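Local coordinates for putative tryptophan halogenase (Xanthomonas campestris pv. campestris, PDB 6Y1W) that acts as a flavin-dependent halogenase of the tryptophan halogenase family, probably using reduced FAD, oxygen and halide to halogenate an organic substrate, at the interface of chains A and B. Coordinates in Å, arbitrary orientation; residue numbers count along the deposited sequence, not the author numbering. Chains: chain A/B, Putative tryptophan halogenase.

Contact 1: the interface of chains A and B. Residues chain A 421, 424-425, 428-429; chain B 370, 372-373.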
ATOM      1  N   HIS A 421       0.586   0.766  19.282  1.00 20.11           N
ATOM      2  CA  HIS A 421       0.886  -0.529  18.684  1.00 20.39           C
ATOM      3  C   HIS A 421       2.193  -0.499  17.897  1.00 16.16           C
ATOM      4  O   HIS A 421       3.017  -1.424  18.013  1.00 21.66           O
ATOM      5  CB  HIS A 421      -0.276  -0.980  17.786  1.00 20.05           C
ATOM      6  CG  HIS A 421       0.018  -2.239  17.014  1.00 19.65           C
ATOM      7  ND1 HIS A 421      -0.014  -3.493  17.590  1.00 26.29           N
ATOM      8  CD2 HIS A 421       0.347  -2.430  15.710  1.00 21.64           C
ATOM      9  CE1 HIS A 421       0.288  -4.403  16.675  1.00 24.58           C
ATOM     10  NE2 HIS A 421       0.516  -3.783  15.528  1.00 25.01           N
ATOM     11  N   GLU A 424       5.139  -0.374  20.439  1.00 18.08           N
ATOM     12  CA  GLU A 424       5.301  -1.654  21.132  0.53 18.86           C
ATOM     13  C   GLU A 424       5.870  -2.727  20.206  1.00 22.45           C
ATOM     14  O   GLU A 424       6.706  -3.534  20.619  1.00 18.44           O
ATOM     15  CB  GLU A 424       3.956  -2.080  21.743  0.53 21.06           C
ATOM     16  CG  GLU A 424       3.630  -1.263  23.011  0.53 21.53           C
ATOM     17  CD  GLU A 424       2.252  -1.511  23.617  0.53 37.58           C
ATOM     18  OE1 GLU A 424       1.517  -2.412  23.153  0.53 31.93           O
ATOM     19  OE2 GLU A 424       1.912  -0.781  24.578  0.53 29.43           O
ATOM     20  N   LEU A 425       5.446  -2.747  18.949  1.00 17.00           N
ATOM     21  CA  LEU A 425       6.035  -3.675  17.992  1.00 20.14           C
ATOM     22  C   LEU A 425       7.543  -3.486  17.898  1.00 18.97           C
ATOM     23  O   LEU A 425       8.311  -4.455  17.857  1.00 17.66           O
ATOM     24  CB  LEU A 425       5.378  -3.467  16.625  1.00 22.31           C
ATOM     25  CG  LEU A 425       5.585  -4.541  15.581  1.00 28.41           C
ATOM     26  CD1 LEU A 425       4.964  -5.870  16.023  1.00 25.46           C
ATOM     27  CD2 LEU A 425       4.955  -4.037  14.289  1.00 24.91           C
ATOM     28  N   GLN A 428       9.322  -4.464  21.293  1.00 16.60           N
ATOM     29  CA  GLN A 428       9.388  -5.874  21.663  0.55 18.52           C
ATOM     30  C   GLN A 428      10.286  -6.669  20.724  1.00 21.53           C
ATOM     31  O   GLN A 428      11.068  -7.506  21.183  1.00 23.65           O
ATOM     32  CB  GLN A 428       7.984  -6.469  21.705  0.55 19.53           C
ATOM     33  CG  GLN A 428       7.152  -5.906  22.842  0.55 15.77           C
ATOM     34  CD  GLN A 428       7.846  -6.009  24.185  0.55 22.07           C
ATOM     35  OE1 GLN A 428       8.172  -5.007  24.801  0.55 20.79           O
ATOM     36  NE2 GLN A 428       8.046  -7.225  24.649  0.55 24.56           N
ATOM     37  N   SER A 429      10.195  -6.424  19.402  1.00 15.97           N
ATOM     38  CA  SER A 429      10.805  -7.288  18.407  0.58 19.60           C
ATOM     39  C   SER A 429      11.582  -6.562  17.322  1.00 16.39           C
ATOM     40  O   SER A 429      12.031  -7.210  16.379  1.00 18.55           O
ATOM     41  CB  SER A 429       9.720  -8.147  17.732  0.58 29.50           C
ATOM     42  OG  SER A 429       8.672  -7.322  17.245  0.58 25.72           O
TER
ATOM     43  N   ASP B 370       5.430 -12.978  21.375  1.00 19.18           N
ATOM     44  CA  ASP B 370       4.904 -11.828  22.095  1.00 22.27           C
ATOM     45  C   ASP B 370       3.529 -11.423  21.579  1.00 24.13           C
ATOM     46  O   ASP B 370       3.298 -11.413  20.372  1.00 21.64           O
ATOM     47  CB  ASP B 370       5.843 -10.617  21.978  1.00 24.71           C
ATOM     48  CG  ASP B 370       5.474  -9.503  22.956  1.00 29.70           C
ATOM     49  OD1 ASP B 370       4.592  -8.671  22.665  1.00 24.85           O
ATOM     50  OD2 ASP B 370       6.079  -9.454  24.043  1.00 31.57           O
ATOM     51  N   VAL B 372       2.257  -8.562  20.969  1.00 19.55           N
ATOM     52  CA  VAL B 372       2.168  -7.499  19.978  1.00 21.59           C
ATOM     53  C   VAL B 372       2.425  -8.051  18.578  1.00 22.04           C
ATOM     54  O   VAL B 372       1.799  -7.616  17.611  1.00 20.49           O
ATOM     55  CB  VAL B 372       3.101  -6.314  20.319  1.00 22.52           C
ATOM     56  CG1 VAL B 372       4.575  -6.669  20.108  1.00 20.70           C
ATOM     57  CG2 VAL B 372       2.718  -5.089  19.462  1.00 20.69           C
ATOM     58  N   ASP B 373       3.331  -9.031  18.452  1.00 20.34           N
ATOM     59  CA  ASP B 373       3.577  -9.671  17.160  1.00 19.62           C
ATOM     60  C   ASP B 373       2.346 -10.440  16.714  1.00 17.58           C
ATOM     61  O   ASP B 373       1.950 -10.388  15.538  1.00 19.72           O
ATOM     62  CB  ASP B 373       4.762 -10.649  17.266  1.00 22.58           C
ATOM     63  CG  ASP B 373       6.125  -9.932  17.358  1.00 27.01           C
ATOM     64  OD1 ASP B 373       6.155  -8.699  17.338  1.00 30.05           O
ATOM     65  OD2 ASP B 373       7.154 -10.621  17.472  1.00 28.16           O
TER

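Contact 2: the interface of chains A and B. Residues chain A 461-462, 464-465; chain B 39, 42, 367.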
ATOM      1  N   PRO A 461      15.149 -13.708  14.520  1.00 16.24           N
ATOM      2  CA  PRO A 461      16.135 -14.796  14.671  1.00 20.40           C
ATOM      3  C   PRO A 461      16.907 -15.160  13.399  1.00 22.24           C
ATOM      4  O   PRO A 461      17.918 -15.864  13.496  1.00 21.20           O
ATOM      5  CB  PRO A 461      15.292 -15.980  15.181  1.00 21.19           C
ATOM      6  CG  PRO A 461      13.894 -15.648  14.832  1.00 20.54           C
ATOM      7  CD  PRO A 461      13.766 -14.143  14.815  1.00 18.36           C
ATOM      8  N   VAL A 462      16.503 -14.704  12.211  1.00 17.26           N
ATOM      9  CA  VAL A 462      17.312 -15.038  11.049  1.00 18.65           C
ATOM     10  C   VAL A 462      18.720 -14.442  11.202  1.00 17.01           C
ATOM     11  O   VAL A 462      19.689 -14.991  10.676  1.00 22.22           O
ATOM     12  CB  VAL A 462      16.637 -14.567   9.748  1.00 19.44           C
ATOM     13  CG1 VAL A 462      16.776 -13.058   9.591  1.00 18.98           C
ATOM     14  CG2 VAL A 462      17.240 -15.279   8.552  1.00 21.33           C
ATOM     15  N   ASP A 464      20.417 -14.541  13.805  1.00 21.37           N
ATOM     16  CA  ASP A 464      21.246 -15.378  14.678  1.00 20.13           C
ATOM     17  C   ASP A 464      21.969 -16.466  13.897  1.00 23.58           C
ATOM     18  O   ASP A 464      22.818 -17.167  14.468  1.00 24.41           O
ATOM     19  CB  ASP A 464      20.402 -16.013  15.792  1.00 21.55           C
ATOM     20  CG  ASP A 464      19.855 -15.000  16.768  1.00 22.68           C
ATOM     21  OD1 ASP A 464      20.596 -14.074  17.194  1.00 26.26           O
ATOM     22  OD2 ASP A 464      18.678 -15.124  17.137  1.00 24.52           O
ATOM     23  N   LEU A 465      21.672 -16.608  12.603  1.00 22.62           N
ATOM     24  CA  LEU A 465      22.375 -17.549  11.757  1.00 22.72           C
ATOM     25  C   LEU A 465      23.790 -17.071  11.449  1.00 29.33           C
ATOM     26  O   LEU A 465      24.628 -17.875  11.029  1.00 28.87           O
ATOM     27  CB  LEU A 465      21.622 -17.754  10.441  1.00 25.19           C
ATOM     28  CG  LEU A 465      20.315 -18.574  10.504  1.00 24.52           C
ATOM     29  CD1 LEU A 465      19.608 -18.495   9.161  1.00 26.64           C
ATOM     30  CD2 LEU A 465      20.598 -20.009  10.859  1.00 34.63           C
TER
ATOM     31  N   LEU B  39      15.283 -21.195   8.125  1.00 16.06           N
ATOM     32  CA  LEU B  39      15.733 -21.255   9.514  1.00 17.23           C
ATOM     33  C   LEU B  39      16.120 -22.653   9.974  1.00 15.44           C
ATOM     34  O   LEU B  39      16.419 -22.826  11.155  1.00 20.16           O
ATOM     35  CB  LEU B  39      14.642 -20.696  10.433  1.00 15.69           C
ATOM     36  CG  LEU B  39      14.315 -19.224  10.257  1.00 15.96           C
ATOM     37  CD1 LEU B  39      13.090 -18.812  11.072  1.00 20.81           C
ATOM     38  CD2 LEU B  39      15.542 -18.384  10.661  1.00 21.82           C
ATOM     39  N   GLN B  42      19.015 -23.657  12.527  1.00 18.05           N
ATOM     40  CA  GLN B  42      18.919 -23.418  13.965  1.00 20.46           C
ATOM     41  C   GLN B  42      17.628 -23.883  14.621  1.00 19.54           C
ATOM     42  O   GLN B  42      17.498 -23.735  15.838  1.00 27.54           O
ATOM     43  CB  GLN B  42      19.126 -21.936  14.291  1.00 27.58           C
ATOM     44  CG  GLN B  42      17.999 -21.026  13.861  1.00 23.15           C
ATOM     45  CD  GLN B  42      18.472 -19.576  13.880  1.00 34.89           C
ATOM     46  OE1 GLN B  42      19.676 -19.311  14.039  1.00 29.63           O
ATOM     47  NE2 GLN B  42      17.552 -18.648  13.712  1.00 27.69           N
ATOM     48  N   GLN B 367      11.752 -14.779  17.975  1.00 19.03           N
ATOM     49  CA  GLN B 367      12.785 -15.196  18.922  1.00 22.88           C
ATOM     50  C   GLN B 367      12.105 -15.709  20.176  1.00 20.69           C
ATOM     51  O   GLN B 367      12.341 -16.834  20.634  1.00 23.85           O
ATOM     52  CB  GLN B 367      13.713 -14.000  19.247  1.00 22.91           C
ATOM     53  CG  GLN B 367      15.205 -14.262  19.044  1.00 26.24           C
ATOM     54  CD  GLN B 367      16.069 -12.998  19.187  1.00 31.63           C
ATOM     55  OE1 GLN B 367      15.660 -11.993  19.796  1.00 31.25           O
ATOM     56  NE2 GLN B 367      17.257 -13.047  18.620  1.00 29.97           N
TER
HETATM   57  O   HOH W   1      22.122 -19.925  14.726  1.00 33.79           O

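Contact 3: the interface of chains A and B. Residues chain A 363-366, 373; chain B 425, 429, 431, 433.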
ATOM      1  N   GLN A 363      -7.095  12.687  -9.455  1.00 12.49           N
ATOM      2  CA  GLN A 363      -7.352  11.270  -9.709  1.00 15.79           C
ATOM      3  C   GLN A 363      -8.816  10.889  -9.551  1.00 19.29           C
ATOM      4  O   GLN A 363      -9.202   9.808 -10.006  1.00 25.85           O
ATOM      5  CB  GLN A 363      -6.476  10.409  -8.784  1.00 13.03           C
ATOM      6  CG  GLN A 363      -5.029  10.475  -9.209  1.00 16.45           C
ATOM      7  CD  GLN A 363      -4.131   9.711  -8.311  1.00 26.27           C
ATOM      8  OE1 GLN A 363      -4.359   9.648  -7.115  1.00 26.85           O
ATOM      9  NE2 GLN A 363      -3.056   9.173  -8.869  1.00 29.91           N
ATOM     10  N   THR A 364      -9.635  11.738  -8.943  1.00 15.23           N
ATOM     11  CA  THR A 364     -11.069  11.476  -8.837  0.51 19.65           C
ATOM     12  C   THR A 364     -11.869  12.642  -9.399  1.00 18.25           C
ATOM     13  O   THR A 364     -12.979  12.940  -8.943  1.00 21.40           O
ATOM     14  CB  THR A 364     -11.477  11.186  -7.393  0.51 22.45           C
ATOM     15  OG1 THR A 364     -12.853  10.769  -7.359  0.51 30.48           O
ATOM     16  CG2 THR A 364     -11.301  12.416  -6.550  0.51 12.73           C
ATOM     17  N   PHE A 365     -11.324  13.305 -10.433  1.00 16.17           N
ATOM     18  CA  PHE A 365     -11.897  14.576 -10.825  1.00 13.21           C
ATOM     19  C   PHE A 365     -13.313  14.379 -11.362  1.00 17.35           C
ATOM     20  O   PHE A 365     -13.545  13.470 -12.161  1.00 16.92           O
ATOM     21  CB  PHE A 365     -11.050  15.346 -11.862  1.00 14.80           C
ATOM     22  CG  PHE A 365     -11.414  16.801 -11.885  1.00 18.97           C
ATOM     23  CD1 PHE A 365     -10.911  17.667 -10.908  1.00 20.06           C
ATOM     24  CD2 PHE A 365     -12.395  17.271 -12.742  1.00 14.26           C
ATOM     25  CE1 PHE A 365     -11.325  18.983 -10.864  1.00 16.71           C
ATOM     26  CE2 PHE A 365     -12.786  18.597 -12.696  1.00 18.49           C
ATOM     27  CZ  PHE A 365     -12.263  19.441 -11.749  1.00 17.86           C
ATOM     28  N   PRO A 366     -14.280  15.177 -10.920  1.00 15.97           N
ATOM     29  CA  PRO A 366     -15.684  14.885 -11.253  1.00 16.41           C
ATOM     30  C   PRO A 366     -16.020  15.332 -12.672  1.00 18.30           C
ATOM     31  O   PRO A 366     -15.661  16.440 -13.097  1.00 17.31           O
ATOM     32  CB  PRO A 366     -16.474  15.715 -10.226  1.00 21.20           C
ATOM     33  CG  PRO A 366     -15.505  16.896  -9.890  1.00 16.68           C
ATOM     34  CD  PRO A 366     -14.148  16.203  -9.864  1.00 16.76           C
ATOM     35  N   ASP A 373     -17.919   9.403  -4.658  1.00 20.93           N
ATOM     36  CA  ASP A 373     -16.588   9.964  -4.882  1.00 18.38           C
ATOM     37  C   ASP A 373     -16.141  10.811  -3.697  1.00 19.02           C
ATOM     38  O   ASP A 373     -14.977  10.742  -3.269  1.00 17.81           O
ATOM     39  CB  ASP A 373     -16.565  10.820  -6.154  1.00 16.36           C
ATOM     40  CG  ASP A 373     -16.679   9.997  -7.438  1.00 29.84           C
ATOM     41  OD1 ASP A 373     -16.629   8.755  -7.410  1.00 30.55           O
ATOM     42  OD2 ASP A 373     -16.789  10.624  -8.497  1.00 25.33           O
TER
ATOM     43  N   LEU B 425     -18.507   2.836  -6.415  1.00 17.80           N
ATOM     44  CA  LEU B 425     -17.481   3.710  -6.976  1.00 16.41           C
ATOM     45  C   LEU B 425     -17.295   3.432  -8.463  1.00 16.84           C
ATOM     46  O   LEU B 425     -17.174   4.352  -9.280  1.00 18.99           O
ATOM     47  CB  LEU B 425     -16.170   3.488  -6.204  1.00 17.48           C
ATOM     48  CG  LEU B 425     -15.024   4.418  -6.570  1.00 31.04           C
ATOM     49  CD1 LEU B 425     -15.429   5.848  -6.213  1.00 27.87           C
ATOM     50  CD2 LEU B 425     -13.709   4.013  -5.854  1.00 30.82           C
ATOM     51  N   SER B 429     -18.344   6.239 -11.363  1.00 17.19           N
ATOM     52  CA  SER B 429     -17.300   7.001 -12.040  0.65 20.28           C
ATOM     53  C   SER B 429     -16.208   6.145 -12.673  1.00 21.24           C
ATOM     54  O   SER B 429     -15.207   6.703 -13.146  1.00 19.33           O
ATOM     55  CB  SER B 429     -16.672   8.021 -11.075  0.65 18.19           C
ATOM     56  OG  SER B 429     -16.164   7.411  -9.900  0.65 22.32           O
ATOM     57  N   ARG B 431     -14.120   4.143 -11.320  1.00 19.16           N
ATOM     58  CA  ARG B 431     -12.903   4.195 -10.534  1.00 22.79           C
ATOM     59  C   ARG B 431     -12.747   2.919  -9.740  1.00 18.75           C
ATOM     60  O   ARG B 431     -13.724   2.339  -9.250  1.00 18.81           O
ATOM     61  CB  ARG B 431     -12.899   5.421  -9.605  1.00 21.28           C
ATOM     62  CG  ARG B 431     -12.903   6.686 -10.448  1.00 32.11           C
ATOM     63  CD  ARG B 431     -12.622   8.031  -9.768  1.00 36.68           C
ATOM     64  NE  ARG B 431     -12.782   9.070 -10.813  1.00 45.36           N
ATOM     65  CZ  ARG B 431     -13.729  10.010 -10.825  1.00 44.43           C
ATOM     66  NH1 ARG B 431     -14.594  10.087  -9.831  1.00 44.73           N
ATOM     67  NH2 ARG B 431     -13.815  10.892 -11.826  1.00 36.07           N
ATOM     68  N   PHE B 433      -9.626   1.411  -6.871  1.00 27.67           N
ATOM     69  CA  PHE B 433      -8.427   1.807  -6.136  0.55 32.73           C
ATOM     70  C   PHE B 433      -7.908   0.574  -5.411  1.00 40.38           C
ATOM     71  O   PHE B 433      -8.684  -0.178  -4.826  1.00 48.65           O
ATOM     72  CB  PHE B 433      -8.688   2.944  -5.121  0.55 29.04           C
ATOM     73  CG  PHE B 433      -8.849   4.327  -5.740  0.55 30.06           C
ATOM     74  CD1 PHE B 433      -7.783   4.980  -6.340  0.55 39.23           C
ATOM     75  CD2 PHE B 433     -10.076   4.975  -5.698  0.55 34.05           C
ATOM     76  CE1 PHE B 433      -7.945   6.252  -6.902  0.55 43.34           C
ATOM     77  CE2 PHE B 433     -10.247   6.236  -6.261  0.55 23.80           C
ATOM     78  CZ  PHE B 433      -9.183   6.881  -6.862  0.55 24.43           C
TER

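Contact 4: the interface of chains A and B. Residues chain A 117, 431, 460-461; chain B 362-365.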
ATOM      1  N   SER A 117      13.158 -11.809   4.478  1.00 19.35           N
ATOM      2  CA  SER A 117      12.492 -12.175   5.721  1.00 19.88           C
ATOM      3  C   SER A 117      12.644 -11.133   6.822  1.00 18.55           C
ATOM      4  O   SER A 117      11.931 -11.225   7.825  1.00 19.80           O
ATOM      5  CB  SER A 117      13.029 -13.513   6.229  1.00 17.82           C
ATOM      6  OG  SER A 117      14.362 -13.372   6.736  1.00 19.39           O
ATOM      7  N   ARG A 431      10.458  -4.628  15.029  1.00 18.06           N
ATOM      8  CA  ARG A 431       9.703  -4.697  13.782  1.00 18.73           C
ATOM      9  C   ARG A 431       8.962  -3.407  13.478  1.00 19.56           C
ATOM     10  O   ARG A 431       8.511  -2.694  14.385  1.00 17.94           O
ATOM     11  CB  ARG A 431       8.723  -5.874  13.827  1.00 17.91           C
ATOM     12  CG  ARG A 431       9.514  -7.184  13.966  1.00 26.80           C
ATOM     13  CD  ARG A 431       8.666  -8.424  13.635  1.00 27.04           C
ATOM     14  NE  ARG A 431       8.709  -9.405  14.722  1.00 37.75           N
ATOM     15  CZ  ARG A 431       9.531 -10.453  14.790  1.00 24.00           C
ATOM     16  NH1 ARG A 431       9.451 -11.257  15.838  1.00 25.47           N
ATOM     17  NH2 ARG A 431      10.407 -10.722  13.810  1.00 28.56           N
ATOM     18  N   HIS A 460      14.937 -10.219  14.850  1.00 17.42           N
ATOM     19  CA  HIS A 460      14.519 -11.371  14.061  1.00 17.81           C
ATOM     20  C   HIS A 460      15.559 -12.481  14.193  1.00 20.01           C
ATOM     21  O   HIS A 460      16.758 -12.236  14.006  1.00 17.20           O
ATOM     22  CB  HIS A 460      14.346 -10.962  12.595  1.00 18.14           C
ATOM     23  CG  HIS A 460      13.584 -11.948  11.769  1.00 18.83           C
ATOM     24  ND1 HIS A 460      14.015 -13.236  11.573  1.00 17.95           N
ATOM     25  CD2 HIS A 460      12.429 -11.822  11.061  1.00 19.63           C
ATOM     26  CE1 HIS A 460      13.168 -13.875  10.782  1.00 20.55           C
ATOM     27  NE2 HIS A 460      12.197 -13.038  10.458  1.00 15.94           N
ATOM     28  N   PRO A 461      15.149 -13.708  14.520  1.00 16.24           N
ATOM     29  CA  PRO A 461      16.135 -14.796  14.671  1.00 20.40           C
ATOM     30  C   PRO A 461      16.907 -15.160  13.399  1.00 22.24           C
ATOM     31  O   PRO A 461      17.918 -15.864  13.496  1.00 21.20           O
ATOM     32  CB  PRO A 461      15.292 -15.980  15.181  1.00 21.19           C
ATOM     33  CG  PRO A 461      13.894 -15.648  14.832  1.00 20.54           C
ATOM     34  CD  PRO A 461      13.766 -14.143  14.815  1.00 18.36           C
TER
ATOM     35  N   LEU B 362       7.174 -16.083   8.570  1.00 15.86           N
ATOM     36  CA  LEU B 362       8.637 -15.999   8.478  1.00 13.30           C
ATOM     37  C   LEU B 362       9.121 -14.563   8.636  1.00 18.41           C
ATOM     38  O   LEU B 362      10.170 -14.313   9.259  1.00 19.86           O
ATOM     39  CB  LEU B 362       9.132 -16.572   7.156  1.00 18.65           C
ATOM     40  CG  LEU B 362       8.994 -18.102   7.091  1.00 22.67           C
ATOM     41  CD1 LEU B 362       9.536 -18.658   5.821  1.00 20.30           C
ATOM     42  CD2 LEU B 362       9.695 -18.743   8.232  1.00 25.00           C
ATOM     43  N   GLN B 363       8.352 -13.604   8.125  1.00 17.03           N
ATOM     44  CA  GLN B 363       8.717 -12.197   8.262  1.00 15.59           C
ATOM     45  C   GLN B 363       8.496 -11.668   9.667  1.00 18.93           C
ATOM     46  O   GLN B 363       8.949 -10.551   9.960  1.00 24.66           O
ATOM     47  CB  GLN B 363       7.932 -11.357   7.220  1.00 16.96           C
ATOM     48  CG  GLN B 363       8.362 -11.716   5.795  1.00 21.60           C
ATOM     49  CD  GLN B 363       7.750 -10.827   4.733  1.00 28.26           C
ATOM     50  OE1 GLN B 363       6.571 -10.529   4.788  1.00 27.55           O
ATOM     51  NE2 GLN B 363       8.557 -10.399   3.766  1.00 34.85           N
ATOM     52  N   THR B 364       7.761 -12.399  10.525  1.00 18.93           N
ATOM     53  CA  THR B 364       7.506 -12.019  11.911  0.65 20.31           C
ATOM     54  C   THR B 364       7.999 -13.109  12.856  1.00 18.12           C
ATOM     55  O   THR B 364       7.438 -13.291  13.940  1.00 21.15           O
ATOM     56  CB  THR B 364       6.016 -11.752  12.202  0.65 22.42           C
ATOM     57  OG1 THR B 364       5.319 -11.268  11.038  0.65 23.94           O
ATOM     58  CG2 THR B 364       5.880 -10.756  13.369  0.65 24.02           C
ATOM     59  N   PHE B 365       9.002 -13.860  12.445  1.00 19.24           N
ATOM     60  CA  PHE B 365       9.293 -15.089  13.163  1.00 17.35           C
ATOM     61  C   PHE B 365       9.780 -14.800  14.577  1.00 21.72           C
ATOM     62  O   PHE B 365      10.578 -13.890  14.785  1.00 19.40           O
ATOM     63  CB  PHE B 365      10.310 -15.984  12.432  1.00 18.08           C
ATOM     64  CG  PHE B 365      10.173 -17.427  12.851  1.00 19.53           C
ATOM     65  CD1 PHE B 365       9.158 -18.213  12.328  1.00 21.09           C
ATOM     66  CD2 PHE B 365      10.981 -17.953  13.854  1.00 18.31           C
ATOM     67  CE1 PHE B 365       8.973 -19.521  12.789  1.00 21.33           C
ATOM     68  CE2 PHE B 365      10.804 -19.280  14.317  1.00 24.44           C
ATOM     69  CZ  PHE B 365       9.817 -20.052  13.776  1.00 24.17           C
TER

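Contact 1: the interface of chains A and B
B:Val372 lies against A:His421, A:Glu424, A:Leu425 and A:Gln428, its two methyl groups spread over one flank of helix 417-429. With chi1 at 71°, CG2 stands anti to the valine nitrogen and meets the A:His421 ring at CE1, 3.8 Å away, while the same methyl lies 3.9 Å from A:Leu425 CA. The other branch, CG1, turns toward the far end of the patch and packs on A:Gln428 CB at 3.8 Å. Past this apolar centre, A:Leu425 crosses B:Asp373 obliquely and sets its CD1 methyl near the aspartate OD1.

The polar rim follows. The chain of A:Gln428 bends at chi2 (-53°), swinging its amide across B:Asp370 at about a right angle; NE2 donates to OD2 of that aspartate at 3.0 Å, coming from above the carboxylate plane, so this bond is not well aimed. B:Asp370 has a second task: its OD1 takes the backbone N-H of B:Val372 at 2.9 Å, the pattern of a helix N-cap. A:Ser429 OG bonds to B:Asp373 OD1 at 2.9 Å on the syn side of the carboxylate, and also donates to A:Leu425 O at 3.0 Å within its own helix. One hydroxyl proton cannot fully serve both, so the two probably share or alternate.

In the fold, one flank of helix 417-429 of chain A, from its second turn to its C-terminal end, meets the capped first turn of helix 371-397 of chain B.

Contact 2: the interface of chains A and B
A:Pro461 and A:Asp464, on the 3-10 helix 461-465 of this tryptophan halogenase fold, face B:Gln42 and B:Gln367. The tight part centres on B:Gln42, which hides 73 Å² here. With CG held between the backbone N and the carbonyl carbon (chi1 70°), its chain runs extended to lay the amide across A:Leu465, whose CD2 methyl comes to 3.7 Å from the glutamine CD. The amide N-H goes to the backbone of the turn: NE2 bonds A:Pro461 O at 2.8 Å, nearly straight (167° at the hydrogen) and within the amide's own plane, yet above the plane of the carbonyl it meets, so no lone pair is addressed squarely. Next to it, B:Leu39 brings its CD2 methyl to 3.8 Å from A:Val462 CA, the two side chains crossing at about a right angle. B:Leu39 closes helix 25-39, whose start carries part of the Rossmann glycine loop expected to bind FAD.

At OE1 of B:Gln42 the contact is partly wet: the oxygen lies against A:Leu465 CD2 yet also contacts water 1 at 2.6 Å, and that water reaches A:Asp464 O at 2.9 Å. Farther along, A:Asp464 and B:Gln367 join side chain to side chain: NE2 of the glutamine donates to OD2 at 2.9 Å, on the syn lone pair. Carboxylate and amide lie 15° apart, nearly coplanar, which suits a well-aimed bond.

Contact 3: the interface of chains A and B
B:Arg431 reaches from the loop after helix 417-429 to A:Asp373 and the A:Thr364-A:Phe365 backbone, in a salt-bridge contact between two copies of this tryptophan halogenase. The arginine is extended from CG to NE and crosses the A:Asp373 side chain at about a right angle. Its guanidinium, turned 55° from the carboxylate, presents NH1 in its own plane to OD2, 2.6 Å away, but reaches that oxygen from above the carboxylate plane; the bond is strongly bent (117° at the hydrogen), so charge attraction probably counts for more than alignment. NH1 also hydrogen bonds A:Thr364 OG1 at 3.1 Å, the threonine hydroxyl being held anti to its nitrogen (chi1 -173°) and thus turned to the arginine.

One face of the guanidinium lies over the A:Thr364 carbonyl carbon, 3.5 Å above the plane and at its centre; the opposite face is approached near its rim by B:Ser429 CB. NH2 comes close to A:Phe365 O, but its N-H points elsewhere. On the carboxylate's other oxygen, B:Ser429 OG bonds A:Asp373 OD1 at 2.9 Å by the syn lone pair, so arginine and serine take one oxygen each. B:Leu425 CD1 lies 3.4 Å from that same OD1, and B:Phe433 points CZ toward A:Gln363 O.

Contact 4: the interface of chains A and B
B:Phe365 and A:Arg431, with A:His460 beside them, bury most of the surface where chain A receives the end of B helix 350-363 and the loop after it. The B:Phe365 carbonyl oxygen receives the arginine: NH1 donates to it at 3.1 Å from above the carbonyl plane, and NH2 adds a weak bond. A bend at chi3 (-127°) turns the guanidinium so that the B:Thr364 carbonyl carbon sits over one face, 3.4 Å above the plane and toward the rim. The aliphatic part of the arginine rests on the threonine methyl, with CD 3.6 Å from B:Thr364 CG2.

A:His460 aims its ring edge at the helix end. NE2 bonds B:Leu362 O at 2.7 Å, in the ring plane and nearly along the C=O axis (163°), and the CE1 corner lies 3.9 Å from B:Phe365 CB. The phenyl ring takes A:Pro461 CG at its edge, 3.8 Å from CD2. Nearby, A:Ser117 O approaches B:Gln363 CA at 3.4 Å.

The histidine thus binds a carbonyl at the C-terminal end of the helix, where the dipole would probably favour a donor, and the arginine one in the loop that follows; this probably helps fix the loop and join the two copies in the deposited pair.

Contacts 1, 2 and 4 cluster at one end of the interface: the centres of their C-alpha atoms lie about 12 Å (contacts 1 and 4) and 9 Å (contacts 2 and 4) apart, and contacts 2 and 4 share A:Pro461. Contact 3 sits about 37 Å from contact 1, at the other end of the two-fold pair, where exchanged chains reuse residues 363-365, 373, 425, 429 and 431. B:Arg431 in contact 3 and A:Arg431 in contact 4 are posed differently, so side chains break the symmetry. All centres stand 29 to 36 Å from A:Lys89, the predicted active-site lysine; the contacts probably serve pairing, if this dimer forms outside the crystal.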